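Local coordinates for protein allantoicase (Saccharomyces cerevisiae, PDB 1O59) that hydrolyses allantoate to (S)-ureidoglycolate and urea, a step of purine breakdown that lets yeast draw on secondary nitrogen sources, at residues A[236-241]-A[321-326]. Sequence-based numbering, arbitrary orientation.
Sequences PGRGHD and DKEHVY
R238 reaches from its loop to the turn that leads into strand 323-331 and to the first residue of that strand, and shows how one long side chain can bridge two backbones that stay well apart, the CA atoms of R238 and E323 being 9.3 Å from each other. Its NH2 gives a weak hydrogen bond to the main-chain O of D321 (3.5 Å, 146° at the hydrogen), the oxygen lying at the guanidinium edge. CG of E323 lies over one face, offset toward the rim, 3.9 Å from R238 NE, while K322 CA approaches NH2 obliquely at 3.8 Å. E323 OE2, 4.4 Å from R238 NE, and D321 OD1, 4.5 Å from R238 NH2, lie well out of the guanidinium plane with no N-H aimed at them, and probably add only a diffuse attraction. The contact lies at the surface of the second allantoicase repeat, whose antiparallel sheets are consistent with the jelly-roll β-sandwich of the galactose-binding-domain clan. Strand 270-277, paired with 323-331, supplies the stronger anchor, a salt bridge from R238 NH2 to D277. Farther out, the D321 carboxylate is held through OD1 by the backbone N of H280 and through OD2 by a salt bridge to R282.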
ATOM      1  N   PRO A 236       1.936  -9.897   0.155  1.00 63.49           N
ATOM      2  CA  PRO A 236       2.107 -11.250  -0.336  1.00 64.03           C
ATOM      3  C   PRO A 236       3.595 -11.599  -0.439  1.00 64.35           C
ATOM      4  O   PRO A 236       4.442 -10.695  -0.634  1.00 64.75           O
ATOM      5  CB  PRO A 236       1.463 -11.242  -1.746  1.00 63.93           C
ATOM      6  CG  PRO A 236       0.817  -9.895  -1.931  1.00 64.49           C
ATOM      7  CD  PRO A 236       1.425  -8.978  -0.877  1.00 64.21           C
ATOM      8  N   GLY A 237       3.889 -12.900  -0.328  1.00 63.99           N
ATOM      9  CA  GLY A 237       5.219 -13.410  -0.526  1.00 63.64           C
ATOM     10  C   GLY A 237       6.158 -13.116   0.610  1.00 63.75           C
ATOM     11  O   GLY A 237       5.815 -12.472   1.602  1.00 64.03           O
ATOM     12  N   ARG A 238       7.365 -13.614   0.463  1.00 64.28           N
ATOM     13  CA  ARG A 238       8.425 -13.329   1.411  1.00 64.98           C
ATOM     14  C   ARG A 238       9.287 -12.177   0.923  1.00 65.46           C
ATOM     15  O   ARG A 238      10.214 -11.792   1.612  1.00 66.49           O
ATOM     16  CB  ARG A 238       9.290 -14.566   1.597  1.00 65.41           C
ATOM     17  CG  ARG A 238       8.569 -15.715   2.274  1.00 66.09           C
ATOM     18  CD  ARG A 238       9.496 -16.795   2.718  1.00 65.10           C
ATOM     19  NE  ARG A 238      10.275 -16.376   3.881  1.00 64.42           N
ATOM     20  CZ  ARG A 238      11.328 -17.046   4.332  1.00 64.86           C
ATOM     21  NH1 ARG A 238      11.722 -18.150   3.727  1.00 64.70           N
ATOM     22  NH2 ARG A 238      11.989 -16.613   5.395  1.00 66.44           N
ATOM     23  N   GLY A 239       8.990 -11.645  -0.265  1.00 65.75           N
ATOM     24  CA  GLY A 239       9.715 -10.504  -0.807  1.00 66.09           C
ATOM     25  C   GLY A 239      11.045 -10.902  -1.416  1.00 66.44           C
ATOM     26  O   GLY A 239      11.364 -12.101  -1.507  1.00 66.27           O
ATOM     27  N   HIS A 240      11.828  -9.891  -1.799  1.00 66.45           N
ATOM     28  CA  HIS A 240      13.033 -10.087  -2.584  1.00 67.09           C
ATOM     29  C   HIS A 240      14.350  -9.725  -1.865  1.00 66.62           C
ATOM     30  O   HIS A 240      15.371 -10.333  -2.096  1.00 66.21           O
ATOM     31  CB  HIS A 240      12.863  -9.297  -3.874  1.00 67.84           C
ATOM     32  CG  HIS A 240      14.111  -9.209  -4.697  1.00 70.85           C
ATOM     33  ND1 HIS A 240      14.600 -10.278  -5.418  1.00 72.78           N
ATOM     34  CD2 HIS A 240      14.979  -8.183  -4.899  1.00 72.05           C
ATOM     35  CE1 HIS A 240      15.721  -9.918  -6.023  1.00 73.85           C
ATOM     36  NE2 HIS A 240      15.978  -8.656  -5.716  1.00 73.62           N
ATOM     37  N   ASP A 241      14.323  -8.714  -1.008  1.00 67.13           N
ATOM     38  CA  ASP A 241      15.481  -8.287  -0.241  1.00 66.98           C
ATOM     39  C   ASP A 241      15.015  -7.493   0.973  1.00 67.36           C
ATOM     40  O   ASP A 241      13.830  -7.560   1.308  1.00 67.98           O
ATOM     41  CB  ASP A 241      16.452  -7.500  -1.126  1.00 67.14           C
ATOM     42  CG  ASP A 241      15.861  -6.216  -1.715  1.00 66.98           C
ATOM     43  OD1 ASP A 241      14.872  -5.626  -1.226  1.00 65.31           O
ATOM     44  OD2 ASP A 241      16.397  -5.701  -2.702  1.00 68.46           O
ATOM     45  N   ASP A 321      16.419 -14.402   8.936  1.00 67.59           N
ATOM     46  CA  ASP A 321      16.018 -14.926   7.651  1.00 68.23           C
ATOM     47  C   ASP A 321      15.057 -16.091   7.738  1.00 68.18           C
ATOM     48  O   ASP A 321      15.119 -16.994   6.900  1.00 67.17           O
ATOM     49  CB  ASP A 321      17.276 -15.384   6.942  1.00 68.68           C
ATOM     50  CG  ASP A 321      17.073 -15.597   5.480  1.00 72.89           C
ATOM     51  OD1 ASP A 321      16.116 -15.000   4.892  1.00 78.02           O
ATOM     52  OD2 ASP A 321      17.826 -16.380   4.844  1.00 78.19           O
ATOM     53  N   LYS A 322      14.177 -16.096   8.745  1.00 67.92           N
ATOM     54  CA  LYS A 322      13.316 -17.260   8.939  1.00 67.96           C
ATOM     55  C   LYS A 322      11.899 -16.901   9.355  1.00 67.64           C
ATOM     56  O   LYS A 322      11.644 -15.834   9.929  1.00 66.75           O
ATOM     57  CB  LYS A 322      13.922 -18.255   9.936  1.00 67.80           C
ATOM     58  CG  LYS A 322      13.882 -17.838  11.381  1.00 69.45           C
ATOM     59  CD  LYS A 322      14.260 -18.980  12.367  1.00 70.00           C
ATOM     60  CE  LYS A 322      13.112 -20.020  12.521  1.00 72.98           C
ATOM     61  NZ  LYS A 322      13.106 -20.821  13.826  1.00 72.43           N
ATOM     62  N   GLU A 323      10.998 -17.826   9.025  1.00 67.55           N
ATOM     63  CA  GLU A 323       9.647 -17.800   9.488  1.00 68.03           C
ATOM     64  C   GLU A 323       9.595 -18.452  10.860  1.00 66.94           C
ATOM     65  O   GLU A 323       9.832 -19.663  11.006  1.00 67.29           O
ATOM     66  CB  GLU A 323       8.745 -18.546   8.523  1.00 67.96           C
ATOM     67  CG  GLU A 323       8.688 -17.982   7.111  1.00 69.85           C
ATOM     68  CD  GLU A 323       7.600 -18.673   6.284  1.00 71.32           C
ATOM     69  OE1 GLU A 323       6.422 -18.262   6.415  1.00 77.14           O
ATOM     70  OE2 GLU A 323       7.911 -19.648   5.528  1.00 76.57           O
ATOM     71  N   HIS A 324       9.323 -17.629  11.870  1.00 66.56           N
ATOM     72  CA  HIS A 324       9.087 -18.093  13.245  1.00 66.13           C
ATOM     73  C   HIS A 324       7.594 -18.314  13.431  1.00 65.65           C
ATOM     74  O   HIS A 324       6.814 -17.409  13.218  1.00 66.12           O
ATOM     75  CB  HIS A 324       9.570 -17.057  14.260  1.00 66.11           C
ATOM     76  CG  HIS A 324      10.997 -16.647  14.081  1.00 65.53           C
ATOM     77  ND1 HIS A 324      11.387 -15.701  13.159  1.00 63.50           N
ATOM     78  CD2 HIS A 324      12.122 -17.034  14.726  1.00 64.85           C
ATOM     79  CE1 HIS A 324      12.693 -15.529  13.245  1.00 64.76           C
ATOM     80  NE2 HIS A 324      13.165 -16.330  14.184  1.00 63.62           N
ATOM     81  N   VAL A 325       7.222 -19.516  13.830  1.00 65.42           N
ATOM     82  CA  VAL A 325       5.830 -19.937  13.900  1.00 65.31           C
ATOM     83  C   VAL A 325       5.421 -20.174  15.362  1.00 65.01           C
ATOM     84  O   VAL A 325       5.914 -21.091  16.017  1.00 63.00           O
ATOM     85  CB  VAL A 325       5.602 -21.264  13.091  1.00 65.44           C
ATOM     86  CG1 VAL A 325       4.143 -21.760  13.240  1.00 65.01           C
ATOM     87  CG2 VAL A 325       6.002 -21.075  11.622  1.00 65.11           C
ATOM     88  N   TYR A 326       4.503 -19.341  15.847  1.00 65.50           N
ATOM     89  CA  TYR A 326       3.976 -19.445  17.200  1.00 66.04           C
ATOM     90  C   TYR A 326       2.574 -20.026  17.130  1.00 67.31           C
ATOM     91  O   TYR A 326       1.661 -19.412  16.598  1.00 66.73           O
ATOM     92  CB  TYR A 326       3.998 -18.075  17.877  1.00 65.27           C
ATOM     93  CG  TYR A 326       5.363 -17.457  17.783  1.00 64.83           C
ATOM     94  CD1 TYR A 326       6.434 -17.965  18.507  1.00 65.16           C
ATOM     95  CD2 TYR A 326       5.609 -16.429  16.900  1.00 65.12           C
ATOM     96  CE1 TYR A 326       7.702 -17.409  18.390  1.00 66.13           C
ATOM     97  CE2 TYR A 326       6.869 -15.868  16.758  1.00 65.57           C
ATOM     98  CZ  TYR A 326       7.912 -16.340  17.503  1.00 66.05           C
ATOM     99  OH  TYR A 326       9.146 -15.735  17.353  1.00 65.33           O
TER